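Local atomic coordinates of putative HTH-type transcriptional regulator YwnA (Bacillus subtilis subsp. subtilis, PDB entry 1XD7), a protein that probably binds DNA as a winged-helix transcriptional regulator of the Rrf2 type. Residues V10-L15 and L74-A79; I14-S19 and K125-V130; D51-R56 and A62-D67. All blocks are in the same frame, centred on the assembly; numbering follows the deposited sequence.

Interaction 1: residues V10-L15 and L74-A79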
ATOM      1  N   VAL A  10      12.957  -6.026  -3.991  1.00 38.19           N
ATOM      2  CA  VAL A  10      13.984  -7.061  -3.936  1.00 36.01           C
ATOM      3  C   VAL A  10      13.792  -8.056  -5.074  1.00 36.04           C
ATOM      4  O   VAL A  10      14.769  -8.539  -5.664  1.00 35.58           O
ATOM      5  CB  VAL A  10      13.979  -7.780  -2.553  1.00 34.63           C
ATOM      6  CG1 VAL A  10      14.778  -9.054  -2.604  1.00 30.55           C
ATOM      7  CG2 VAL A  10      14.575  -6.847  -1.495  1.00 33.68           C
ATOM      8  N   ALA A  11      12.541  -8.357  -5.403  1.00 32.76           N
ATOM      9  CA  ALA A  11      12.314  -9.295  -6.490  1.00 33.09           C
ATOM     10  C   ALA A  11      12.772  -8.677  -7.813  1.00 33.38           C
ATOM     11  O   ALA A  11      13.255  -9.380  -8.691  1.00 32.92           O
ATOM     12  CB  ALA A  11      10.849  -9.689  -6.560  1.00 32.63           C
ATOM     13  N   ILE A  12      12.630  -7.360  -7.943  1.00 35.28           N
ATOM     14  CA  ILE A  12      13.040  -6.663  -9.162  1.00 37.91           C
ATOM     15  C   ILE A  12      14.573  -6.638  -9.336  1.00 38.99           C
ATOM     16  O   ILE A  12      15.088  -6.943 -10.422  1.00 39.68           O
ATOM     17  CB  ILE A  12      12.504  -5.216  -9.184  1.00 37.97           C
ATOM     18  CG1 ILE A  12      10.979  -5.217  -9.036  1.00 39.52           C
ATOM     19  CG2 ILE A  12      12.868  -4.553 -10.492  1.00 39.77           C
ATOM     20  CD1 ILE A  12      10.252  -5.877 -10.186  1.00 37.08           C
ATOM     21  N   HIS A  13      15.305  -6.278  -8.284  1.00 37.87           N
ATOM     22  CA  HIS A  13      16.769  -6.275  -8.369  1.00 36.97           C
ATOM     23  C   HIS A  13      17.232  -7.639  -8.815  1.00 37.78           C
ATOM     24  O   HIS A  13      18.056  -7.779  -9.721  1.00 39.47           O
ATOM     25  CB  HIS A  13      17.391  -5.983  -7.009  1.00 33.64           C
ATOM     26  CG  HIS A  13      17.426  -4.536  -6.674  1.00 31.17           C
ATOM     27  ND1 HIS A  13      18.311  -3.663  -7.263  1.00 36.01           N
ATOM     28  CD2 HIS A  13      16.644  -3.787  -5.864  1.00 34.52           C
ATOM     29  CE1 HIS A  13      18.075  -2.436  -6.831  1.00 36.77           C
ATOM     30  NE2 HIS A  13      17.064  -2.483  -5.981  1.00 35.33           N
ATOM     31  N   ILE A  14      16.683  -8.654  -8.167  1.00 38.23           N
ATOM     32  CA  ILE A  14      17.048 -10.022  -8.469  1.00 37.62           C
ATOM     33  C   ILE A  14      16.819 -10.307  -9.941  1.00 39.17           C
ATOM     34  O   ILE A  14      17.716 -10.794 -10.636  1.00 38.41           O
ATOM     35  CB  ILE A  14      16.225 -10.989  -7.609  1.00 36.21           C
ATOM     36  CG1 ILE A  14      16.639 -10.833  -6.147  1.00 38.45           C
ATOM     37  CG2 ILE A  14      16.413 -12.398  -8.069  1.00 31.99           C
ATOM     38  CD1 ILE A  14      15.791 -11.634  -5.167  1.00 39.82           C
ATOM     39  N   LEU A  15      15.619 -10.007 -10.421  1.00 39.30           N
ATOM     40  CA  LEU A  15      15.313 -10.264 -11.816  1.00 39.97           C
ATOM     41  C   LEU A  15      16.200  -9.468 -12.754  1.00 39.38           C
ATOM     42  O   LEU A  15      16.617  -9.979 -13.778  1.00 40.04           O
ATOM     43  CB  LEU A  15      13.850  -9.954 -12.094  1.00 40.69           C
ATOM     44  CG  LEU A  15      12.921 -10.952 -11.407  1.00 42.63           C
ATOM     45  CD1 LEU A  15      11.477 -10.510 -11.571  1.00 42.52           C
ATOM     46  CD2 LEU A  15      13.132 -12.334 -11.993  1.00 41.85           C
ATOM     47  N   LEU A  74       3.225  -6.170 -11.953  1.00 41.66           N
ATOM     48  CA  LEU A  74       2.084  -6.774 -11.277  1.00 43.16           C
ATOM     49  C   LEU A  74       2.314  -8.284 -11.247  1.00 43.20           C
ATOM     50  O   LEU A  74       2.128  -8.933 -10.217  1.00 41.64           O
ATOM     51  CB  LEU A  74       0.793  -6.425 -12.034  1.00 46.32           C
ATOM     52  CG  LEU A  74      -0.580  -6.967 -11.599  1.00 46.90           C
ATOM     53  CD1 LEU A  74      -0.728  -8.385 -12.080  1.00 46.78           C
ATOM     54  CD2 LEU A  74      -0.750  -6.873 -10.097  1.00 45.28           C
ATOM     55  N   GLU A  75       2.751  -8.830 -12.377  1.00 43.69           N
ATOM     56  CA  GLU A  75       3.032 -10.264 -12.494  1.00 44.05           C
ATOM     57  C   GLU A  75       4.049 -10.677 -11.430  1.00 45.64           C
ATOM     58  O   GLU A  75       3.942 -11.755 -10.837  1.00 46.50           O
ATOM     59  CB  GLU A  75       3.575 -10.568 -13.898  1.00 42.43           C
ATOM     60  CG  GLU A  75       3.827 -12.040 -14.220  1.00 42.99           C
ATOM     61  CD  GLU A  75       3.985 -12.286 -15.727  1.00 42.97           C
ATOM     62  OE1 GLU A  75       3.882 -11.322 -16.517  1.00 44.11           O
ATOM     63  OE2 GLU A  75       4.204 -13.448 -16.133  1.00 43.79           O
ATOM     64  N   VAL A  76       5.032  -9.812 -11.189  1.00 45.08           N
ATOM     65  CA  VAL A  76       6.068 -10.078 -10.197  1.00 44.68           C
ATOM     66  C   VAL A  76       5.475 -10.003  -8.805  1.00 44.61           C
ATOM     67  O   VAL A  76       5.751 -10.840  -7.945  1.00 44.59           O
ATOM     68  CB  VAL A  76       7.204  -9.034 -10.263  1.00 44.47           C
ATOM     69  CG1 VAL A  76       8.256  -9.356  -9.217  1.00 42.10           C
ATOM     70  CG2 VAL A  76       7.812  -9.003 -11.646  1.00 42.04           C
ATOM     71  N   TYR A  77       4.674  -8.969  -8.595  1.00 45.42           N
ATOM     72  CA  TYR A  77       4.013  -8.724  -7.327  1.00 48.11           C
ATOM     73  C   TYR A  77       3.305  -9.952  -6.760  1.00 48.33           C
ATOM     74  O   TYR A  77       3.624 -10.406  -5.668  1.00 47.27           O
ATOM     75  CB  TYR A  77       3.000  -7.601  -7.497  1.00 51.01           C
ATOM     76  CG  TYR A  77       2.236  -7.260  -6.235  1.00 56.39           C
ATOM     77  CD1 TYR A  77       2.867  -6.643  -5.153  1.00 57.52           C
ATOM     78  CD2 TYR A  77       0.868  -7.524  -6.135  1.00 57.72           C
ATOM     79  CE1 TYR A  77       2.148  -6.289  -4.003  1.00 59.94           C
ATOM     80  CE2 TYR A  77       0.140  -7.176  -4.990  1.00 59.51           C
ATOM     81  CZ  TYR A  77       0.783  -6.556  -3.930  1.00 60.89           C
ATOM     82  OH  TYR A  77       0.056  -6.186  -2.813  1.00 60.97           O
ATOM     83  N   ARG A  78       2.337 -10.478  -7.501  1.00 49.58           N
ATOM     84  CA  ARG A  78       1.584 -11.643  -7.051  1.00 51.37           C
ATOM     85  C   ARG A  78       2.482 -12.792  -6.647  1.00 50.73           C
ATOM     86  O   ARG A  78       2.270 -13.416  -5.610  1.00 51.75           O
ATOM     87  CB  ARG A  78       0.618 -12.120  -8.134  1.00 52.86           C
ATOM     88  CG  ARG A  78      -0.854 -11.874  -7.812  1.00 57.42           C
ATOM     89  CD  ARG A  78      -1.746 -12.708  -8.727  1.00 60.40           C
ATOM     90  NE  ARG A  78      -2.187 -13.985  -8.151  1.00 64.11           N
ATOM     91  CZ  ARG A  78      -1.397 -14.895  -7.577  1.00 65.67           C
ATOM     92  NH1 ARG A  78      -0.090 -14.698  -7.475  1.00 66.29           N
ATOM     93  NH2 ARG A  78      -1.921 -16.022  -7.110  1.00 67.44           N
ATOM     94  N   ALA A  79       3.490 -13.074  -7.465  1.00 50.66           N
ATOM     95  CA  ALA A  79       4.413 -14.162  -7.172  1.00 48.20           C
ATOM     96  C   ALA A  79       5.067 -14.012  -5.805  1.00 47.02           C
ATOM     97  O   ALA A  79       5.354 -15.005  -5.154  1.00 46.63           O
ATOM     98  CB  ALA A  79       5.476 -14.248  -8.248  1.00 50.18           C
TER

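Interaction 2: residues I14-S19 and K125-V130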
ATOM      1  N   ILE A  14      16.683  -8.654  -8.167  1.00 38.23           N
ATOM      2  CA  ILE A  14      17.048 -10.022  -8.469  1.00 37.62           C
ATOM      3  C   ILE A  14      16.819 -10.307  -9.941  1.00 39.17           C
ATOM      4  O   ILE A  14      17.716 -10.794 -10.636  1.00 38.41           O
ATOM      5  CB  ILE A  14      16.225 -10.989  -7.609  1.00 36.21           C
ATOM      6  CG1 ILE A  14      16.639 -10.833  -6.147  1.00 38.45           C
ATOM      7  CG2 ILE A  14      16.413 -12.398  -8.069  1.00 31.99           C
ATOM      8  CD1 ILE A  14      15.791 -11.634  -5.167  1.00 39.82           C
ATOM      9  N   LEU A  15      15.619 -10.007 -10.421  1.00 39.30           N
ATOM     10  CA  LEU A  15      15.313 -10.264 -11.816  1.00 39.97           C
ATOM     11  C   LEU A  15      16.200  -9.468 -12.754  1.00 39.38           C
ATOM     12  O   LEU A  15      16.617  -9.979 -13.778  1.00 40.04           O
ATOM     13  CB  LEU A  15      13.850  -9.954 -12.094  1.00 40.69           C
ATOM     14  CG  LEU A  15      12.921 -10.952 -11.407  1.00 42.63           C
ATOM     15  CD1 LEU A  15      11.477 -10.510 -11.571  1.00 42.52           C
ATOM     16  CD2 LEU A  15      13.132 -12.334 -11.993  1.00 41.85           C
ATOM     17  N   SER A  16      16.480  -8.217 -12.411  1.00 39.07           N
ATOM     18  CA  SER A  16      17.339  -7.389 -13.251  1.00 42.05           C
ATOM     19  C   SER A  16      18.674  -8.070 -13.516  1.00 42.30           C
ATOM     20  O   SER A  16      19.063  -8.275 -14.655  1.00 42.65           O
ATOM     21  CB  SER A  16      17.591  -6.043 -12.589  1.00 41.95           C
ATOM     22  OG  SER A  16      16.385  -5.306 -12.523  1.00 46.89           O
ATOM     23  N   LEU A  17      19.371  -8.433 -12.450  1.00 43.07           N
ATOM     24  CA  LEU A  17      20.660  -9.088 -12.592  1.00 42.91           C
ATOM     25  C   LEU A  17      20.523 -10.389 -13.351  1.00 42.56           C
ATOM     26  O   LEU A  17      21.393 -10.739 -14.157  1.00 43.47           O
ATOM     27  CB  LEU A  17      21.272  -9.363 -11.224  1.00 42.93           C
ATOM     28  CG  LEU A  17      21.327  -8.139 -10.316  1.00 43.14           C
ATOM     29  CD1 LEU A  17      21.891  -8.534  -8.965  1.00 44.07           C
ATOM     30  CD2 LEU A  17      22.169  -7.066 -10.967  1.00 45.32           C
ATOM     31  N   ILE A  18      19.443 -11.118 -13.094  1.00 40.92           N
ATOM     32  CA  ILE A  18      19.266 -12.376 -13.793  1.00 39.64           C
ATOM     33  C   ILE A  18      19.091 -12.060 -15.253  1.00 40.51           C
ATOM     34  O   ILE A  18      19.419 -12.880 -16.102  1.00 39.99           O
ATOM     35  CB  ILE A  18      18.057 -13.173 -13.276  1.00 37.80           C
ATOM     36  CG1 ILE A  18      18.368 -13.706 -11.881  1.00 39.27           C
ATOM     37  CG2 ILE A  18      17.764 -14.362 -14.188  1.00 36.47           C
ATOM     38  CD1 ILE A  18      17.357 -14.721 -11.349  1.00 34.97           C
ATOM     39  N   SER A  19      18.589 -10.865 -15.545  1.00 42.44           N
ATOM     40  CA  SER A  19      18.396 -10.466 -16.930  1.00 46.53           C
ATOM     41  C   SER A  19      19.671 -10.772 -17.695  1.00 47.75           C
ATOM     42  O   SER A  19      19.643 -11.462 -18.709  1.00 48.61           O
ATOM     43  CB  SER A  19      18.117  -8.968 -17.053  1.00 48.42           C
ATOM     44  OG  SER A  19      16.833  -8.624 -16.574  1.00 53.77           O
ATOM     45  N   LYS A 125       3.745  -1.216 -16.314  1.00 45.90           N
ATOM     46  CA  LYS A 125       5.188  -1.288 -16.479  1.00 44.76           C
ATOM     47  C   LYS A 125       5.634  -2.716 -16.728  1.00 44.42           C
ATOM     48  O   LYS A 125       4.888  -3.662 -16.484  1.00 46.40           O
ATOM     49  CB  LYS A 125       5.890  -0.758 -15.237  1.00 44.77           C
ATOM     50  CG  LYS A 125       5.269   0.494 -14.680  1.00 46.90           C
ATOM     51  CD  LYS A 125       5.148   1.563 -15.734  1.00 48.25           C
ATOM     52  CE  LYS A 125       4.431   2.766 -15.160  1.00 48.78           C
ATOM     53  NZ  LYS A 125       5.100   3.227 -13.915  1.00 49.59           N
ATOM     54  N   SER A 126       6.856  -2.854 -17.227  1.00 42.57           N
ATOM     55  CA  SER A 126       7.451  -4.151 -17.518  1.00 41.80           C
ATOM     56  C   SER A 126       8.825  -4.188 -16.859  1.00 39.35           C
ATOM     57  O   SER A 126       9.324  -3.173 -16.383  1.00 39.17           O
ATOM     58  CB  SER A 126       7.638  -4.331 -19.023  1.00 43.52           C
ATOM     59  OG  SER A 126       8.695  -3.510 -19.503  1.00 44.67           O
ATOM     60  N   LEU A 127       9.434  -5.356 -16.830  1.00 37.87           N
ATOM     61  CA  LEU A 127      10.755  -5.472 -16.249  1.00 39.72           C
ATOM     62  C   LEU A 127      11.668  -4.591 -17.115  1.00 41.53           C
ATOM     63  O   LEU A 127      12.463  -3.798 -16.604  1.00 40.41           O
ATOM     64  CB  LEU A 127      11.225  -6.921 -16.317  1.00 37.57           C
ATOM     65  CG  LEU A 127      12.327  -7.325 -15.331  1.00 38.92           C
ATOM     66  CD1 LEU A 127      13.112  -8.478 -15.925  1.00 33.77           C
ATOM     67  CD2 LEU A 127      13.234  -6.146 -15.007  1.00 36.95           C
ATOM     68  N   LYS A 128      11.522  -4.733 -18.430  1.00 41.77           N
ATOM     69  CA  LYS A 128      12.311  -3.956 -19.373  1.00 44.07           C
ATOM     70  C   LYS A 128      12.144  -2.491 -19.068  1.00 43.09           C
ATOM     71  O   LYS A 128      13.110  -1.732 -19.011  1.00 43.30           O
ATOM     72  CB  LYS A 128      11.864  -4.221 -20.805  1.00 46.68           C
ATOM     73  CG  LYS A 128      12.631  -3.391 -21.831  1.00 52.52           C
ATOM     74  CD  LYS A 128      12.394  -3.889 -23.257  1.00 54.10           C
ATOM     75  CE  LYS A 128      13.225  -3.112 -24.279  1.00 54.87           C
ATOM     76  NZ  LYS A 128      13.057  -3.680 -25.655  1.00 54.57           N
ATOM     77  N   ASP A 129      10.901  -2.099 -18.866  1.00 43.34           N
ATOM     78  CA  ASP A 129      10.604  -0.726 -18.555  1.00 42.49           C
ATOM     79  C   ASP A 129      11.464  -0.180 -17.443  1.00 42.47           C
ATOM     80  O   ASP A 129      11.822   0.995 -17.471  1.00 42.45           O
ATOM     81  CB  ASP A 129       9.140  -0.589 -18.183  1.00 44.53           C
ATOM     82  CG  ASP A 129       8.281  -0.322 -19.375  1.00 46.22           C
ATOM     83  OD1 ASP A 129       7.946   0.854 -19.598  1.00 47.65           O
ATOM     84  OD2 ASP A 129       7.960  -1.278 -20.105  1.00 48.23           O
ATOM     85  N   VAL A 130      11.802  -0.991 -16.448  1.00 41.52           N
ATOM     86  CA  VAL A 130      12.635  -0.431 -15.394  1.00 42.33           C
ATOM     87  C   VAL A 130      14.107  -0.500 -15.783  1.00 41.25           C
ATOM     88  O   VAL A 130      14.875   0.401 -15.462  1.00 41.45           O
ATOM     89  CB  VAL A 130      12.409  -1.128 -14.038  1.00 42.37           C
ATOM     90  CG1 VAL A 130      10.953  -1.015 -13.653  1.00 44.71           C
ATOM     91  CG2 VAL A 130      12.824  -2.565 -14.112  1.00 44.25           C
TER

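Interaction 3: residues D51-R56 and A62-D67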
ATOM      1  N   ASP A  51       6.589 -19.622 -12.166  1.00 49.46           N
ATOM      2  CA  ASP A  51       7.174 -19.855 -13.479  1.00 49.70           C
ATOM      3  C   ASP A  51       7.684 -18.607 -14.170  1.00 48.24           C
ATOM      4  O   ASP A  51       7.598 -18.476 -15.382  1.00 47.56           O
ATOM      5  CB  ASP A  51       6.200 -20.591 -14.394  1.00 51.48           C
ATOM      6  CG  ASP A  51       6.580 -22.048 -14.572  1.00 54.55           C
ATOM      7  OD1 ASP A  51       6.802 -22.728 -13.543  1.00 56.36           O
ATOM      8  OD2 ASP A  51       6.665 -22.516 -15.729  1.00 55.26           O
ATOM      9  N   ILE A  52       8.206 -17.675 -13.388  1.00 47.95           N
ATOM     10  CA  ILE A  52       8.771 -16.473 -13.965  1.00 48.46           C
ATOM     11  C   ILE A  52      10.225 -16.806 -14.273  1.00 50.06           C
ATOM     12  O   ILE A  52      10.823 -16.273 -15.212  1.00 49.88           O
ATOM     13  CB  ILE A  52       8.746 -15.308 -12.990  1.00 47.78           C
ATOM     14  CG1 ILE A  52       7.305 -14.830 -12.802  1.00 47.57           C
ATOM     15  CG2 ILE A  52       9.642 -14.199 -13.508  1.00 48.19           C
ATOM     16  CD1 ILE A  52       7.173 -13.616 -11.922  1.00 46.02           C
ATOM     17  N   LEU A  53      10.780 -17.709 -13.473  1.00 49.71           N
ATOM     18  CA  LEU A  53      12.146 -18.124 -13.639  1.00 49.83           C
ATOM     19  C   LEU A  53      12.210 -19.599 -13.824  1.00 51.97           C
ATOM     20  O   LEU A  53      11.536 -20.353 -13.119  1.00 50.60           O
ATOM     21  CB  LEU A  53      12.973 -17.781 -12.418  1.00 48.83           C
ATOM     22  CG  LEU A  53      13.295 -16.311 -12.238  1.00 50.50           C
ATOM     23  CD1 LEU A  53      14.009 -16.147 -10.916  1.00 50.25           C
ATOM     24  CD2 LEU A  53      14.152 -15.813 -13.396  1.00 49.59           C
ATOM     25  N   THR A  54      13.029 -20.003 -14.785  1.00 53.72           N
ATOM     26  CA  THR A  54      13.247 -21.402 -15.053  1.00 56.06           C
ATOM     27  C   THR A  54      14.625 -21.634 -14.467  1.00 57.77           C
ATOM     28  O   THR A  54      15.410 -20.701 -14.332  1.00 57.06           O
ATOM     29  CB  THR A  54      13.273 -21.706 -16.555  1.00 56.71           C
ATOM     30  OG1 THR A  54      13.377 -23.120 -16.742  1.00 59.28           O
ATOM     31  CG2 THR A  54      14.459 -21.027 -17.224  1.00 55.56           C
ATOM     32  N   SER A  55      14.915 -22.870 -14.103  1.00 59.97           N
ATOM     33  CA  SER A  55      16.203 -23.184 -13.525  1.00 63.03           C
ATOM     34  C   SER A  55      16.721 -24.385 -14.288  1.00 66.07           C
ATOM     35  O   SER A  55      15.931 -25.147 -14.839  1.00 67.39           O
ATOM     36  CB  SER A  55      16.031 -23.521 -12.049  1.00 62.49           C
ATOM     37  OG  SER A  55      17.275 -23.543 -11.388  1.00 61.34           O
ATOM     38  N   ARG A  56      18.037 -24.550 -14.349  1.00 68.96           N
ATOM     39  CA  ARG A  56      18.601 -25.688 -15.065  1.00 71.32           C
ATOM     40  C   ARG A  56      19.727 -26.325 -14.264  1.00 72.96           C
ATOM     41  O   ARG A  56      20.899 -26.227 -14.635  1.00 72.48           O
ATOM     42  CB  ARG A  56      19.103 -25.254 -16.444  1.00 71.29           C
ATOM     43  CG  ARG A  56      19.468 -26.405 -17.367  1.00 71.80           C
ATOM     44  CD  ARG A  56      19.601 -25.915 -18.798  1.00 72.25           C
ATOM     45  NE  ARG A  56      20.162 -26.926 -19.686  1.00 72.08           N
ATOM     46  CZ  ARG A  56      20.405 -26.729 -20.978  1.00 72.69           C
ATOM     47  NH1 ARG A  56      20.132 -25.553 -21.535  1.00 71.93           N
ATOM     48  NH2 ARG A  56      20.920 -27.706 -21.717  1.00 71.66           N
ATOM     49  N   ALA A  62      19.458 -19.125 -11.941  1.00 47.81           N
ATOM     50  CA  ALA A  62      18.431 -19.520 -12.893  1.00 46.41           C
ATOM     51  C   ALA A  62      18.344 -18.453 -13.966  1.00 45.48           C
ATOM     52  O   ALA A  62      19.273 -17.669 -14.156  1.00 43.64           O
ATOM     53  CB  ALA A  62      17.093 -19.654 -12.192  1.00 44.69           C
ATOM     54  N   SER A  63      17.215 -18.409 -14.657  1.00 45.41           N
ATOM     55  CA  SER A  63      17.043 -17.412 -15.690  1.00 45.59           C
ATOM     56  C   SER A  63      15.585 -17.166 -16.042  1.00 45.46           C
ATOM     57  O   SER A  63      14.707 -17.964 -15.718  1.00 46.48           O
ATOM     58  CB  SER A  63      17.838 -17.826 -16.925  1.00 43.62           C
ATOM     59  OG  SER A  63      17.735 -19.220 -17.111  1.00 43.53           O
ATOM     60  N   LEU A  64      15.341 -16.046 -16.712  1.00 45.87           N
ATOM     61  CA  LEU A  64      13.995 -15.662 -17.107  1.00 46.62           C
ATOM     62  C   LEU A  64      13.359 -16.689 -18.008  1.00 47.41           C
ATOM     63  O   LEU A  64      13.982 -17.162 -18.953  1.00 48.18           O
ATOM     64  CB  LEU A  64      14.012 -14.319 -17.832  1.00 43.11           C
ATOM     65  CG  LEU A  64      14.701 -13.170 -17.100  1.00 39.92           C
ATOM     66  CD1 LEU A  64      14.357 -11.839 -17.770  1.00 36.02           C
ATOM     67  CD2 LEU A  64      14.260 -13.172 -15.648  1.00 36.32           C
ATOM     68  N   LYS A  65      12.114 -17.035 -17.713  1.00 48.64           N
ATOM     69  CA  LYS A  65      11.408 -17.994 -18.538  1.00 49.82           C
ATOM     70  C   LYS A  65      10.987 -17.238 -19.777  1.00 49.23           C
ATOM     71  O   LYS A  65      10.867 -17.814 -20.852  1.00 50.57           O
ATOM     72  CB  LYS A  65      10.176 -18.537 -17.825  1.00 51.77           C
ATOM     73  CG  LYS A  65       9.530 -19.717 -18.540  1.00 54.78           C
ATOM     74  CD  LYS A  65       8.394 -20.313 -17.711  1.00 56.41           C
ATOM     75  CE  LYS A  65       7.975 -21.683 -18.225  1.00 56.51           C
ATOM     76  NZ  LYS A  65       9.061 -22.694 -18.057  1.00 57.66           N
ATOM     77  N   LYS A  66      10.770 -15.938 -19.623  1.00 48.39           N
ATOM     78  CA  LYS A  66      10.377 -15.114 -20.753  1.00 48.59           C
ATOM     79  C   LYS A  66      11.154 -13.820 -20.835  1.00 48.27           C
ATOM     80  O   LYS A  66      11.948 -13.484 -19.960  1.00 48.65           O
ATOM     81  CB  LYS A  66       8.880 -14.786 -20.707  1.00 50.19           C
ATOM     82  CG  LYS A  66       8.387 -14.223 -19.380  1.00 52.03           C
ATOM     83  CD  LYS A  66       7.047 -13.470 -19.497  1.00 51.72           C
ATOM     84  CE  LYS A  66       6.049 -14.157 -20.408  1.00 53.18           C
ATOM     85  NZ  LYS A  66       5.957 -15.617 -20.144  1.00 53.31           N
ATOM     86  N   ASP A  67      10.901 -13.091 -21.904  1.00 47.38           N
ATOM     87  CA  ASP A  67      11.546 -11.828 -22.144  1.00 47.44           C
ATOM     88  C   ASP A  67      11.043 -10.725 -21.214  1.00 47.60           C
ATOM     89  O   ASP A  67       9.842 -10.587 -20.984  1.00 49.91           O
ATOM     90  CB  ASP A  67      11.309 -11.427 -23.586  1.00 49.46           C
ATOM     91  CG  ASP A  67      12.035 -10.174 -23.953  1.00 52.55           C
ATOM     92  OD1 ASP A  67      11.700  -9.105 -23.400  1.00 53.23           O
ATOM     93  OD2 ASP A  67      12.956 -10.262 -24.793  1.00 55.89           O
TER

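Interaction 1: residues V10-L15 and L74-A79
The carbonyl oxygen A11 O takes the amide of L15, at 3.0 Å from L15 N, and this helical bond joins two of the three residues that meet V76. Helix 7-19 and helix 73-80 pass here with their axes 10.5 Å apart at the short segments, and their directions differ by 116°. A11 and V76 are the nearest CA pair, 7.3 Å apart, and the small methyl of the alanine lets the valine come close: A11 CB touches V76 CG1 at 3.7 Å. The valine is set anti on chi1 (180°), which turns CG1 away from its own N and leaves CG2 beside that N. CG1 also meets the end of I12, with CD1 at 4.1 Å, the two side chains running aslant to one another, and it borders L15. CG2 makes the nearer contact with L15, the branch ends meeting tip to tip, L15 CD1 to V76 CG2 at 4.0 Å. Outside this group, I12 also packs on L107 of the second subunit, while V76 rests on I71. All four residues are buried and no hydrogen bond passes between the segments, so this contact probably contributes through shape fit and water exclusion, not through directional polar bonds.

Interaction 2: residues I14-S19 and K125-V130
L127 packs against L15 and S16 on helix 7-19, a contact within the winged-helix fold between that helix and the short helix 127-130 near the end of the modelled chain. The two branches of the leucine divide the work. CD1 lies against L15, with CB of L15 at 4.2 Å, and also approaches the hydroxyl of S19, a less certain neighbour because the modelled position of that oxygen is less sure. CD2 turns to S16, at 4.1 Å from S16 OG. The closest backbone pair is S16 with L127, CA to CA 7.5 Å, and no hydrogen bond crosses between the segments. CG of L127 is anti to its backbone N (chi1 -159°), which carries the branch point out from the short helix toward helix 7-19.

In the next shell, S16 OG is held by I12 O one turn back, so the polar atom beside the leucine methyl has its bond within its own helix. L64 of the hairpin and P68 also pack on the side chain of L127, and its backbone is hydrogen-bonded with that of I71. The second subunit also reaches this region, with I103 of that subunit on S16 and A106 of that subunit on V130.

Farther out, the start of helix 127-130 is capped by S126. This residue occupies the N-cap position and places L127 as the first residue of the helix. Its hydroxyl takes up an amide of the first turn that has no helical carbonyl before it: D129 N lies 2.7 Å from S126 OG, with an angle of 159° at the hydrogen.

Interaction 3: residues D51-R56 and A62-D67
At the carboxylate of D51, the end of K65 approaches OD2 from one side, tilted out of the carboxylate plane. Relative to OD2, both CE and NZ lie on the same side of that plane, the direction to NZ tilting about 44° out of it, and D51 OD2 forms a salt bridge with K65 NZ at 3.3 Å. The carbonyl acceptors are approached in two ways. K65 N reaches I52 O at 2.9 Å from above the carbonyl plane, 36° out of it. In the hydrogen-bonded pair T54 with S63, by contrast, the two donors arrive almost head-on to the oxygens: T54 N to S63 O is 2.8 Å, and S63 N to T54 O 2.9 Å.

T54 and S63 send their side chains to one face, where T54 CG2 and S63 OG stand 3.7 Å apart. L53 and L64 form the adjoining non-hydrogen-bonded pair. Their side chains diverge at the root, yet the ends still touch, L53 CD2 to L64 CD2 at 3.5 Å. This antiparallel hairpin is consistent with the wing of a winged helix. It follows helix 37-49, which closes in a Schellman motif with D51 at positive phi (45°), I52 N returning to L47 O. L53 packs back on L47 of that helix, and L53 and L64 together lie on I18, so the L53 and L64 side of the hairpin rests on helices 7-19 and 37-49.

In the fold
Interactions 1 and 2 are buried contacts that share helix 7-19. L15 serves both, meeting helix 73-80 in one and helix 127-130 in the other, and I12 CG2 touches V130 CG2 between them. Neither has a hydrogen bond across its segments, and both adjoin the second subunit. Interaction 3 lies at the surface, its centre about 14 Å from the centre of the chain, and differs in chemistry: three backbone hydrogen bonds and a salt bridge join its two segments, and no other chain of the assembly touches them. It still meets the core: I52 CD1 packs against V76 CA of interaction 1, and I18, in segment 14-19 of interaction 2, packs on the hairpin, I18 CD1 to L53 CD1 at 3.7 Å.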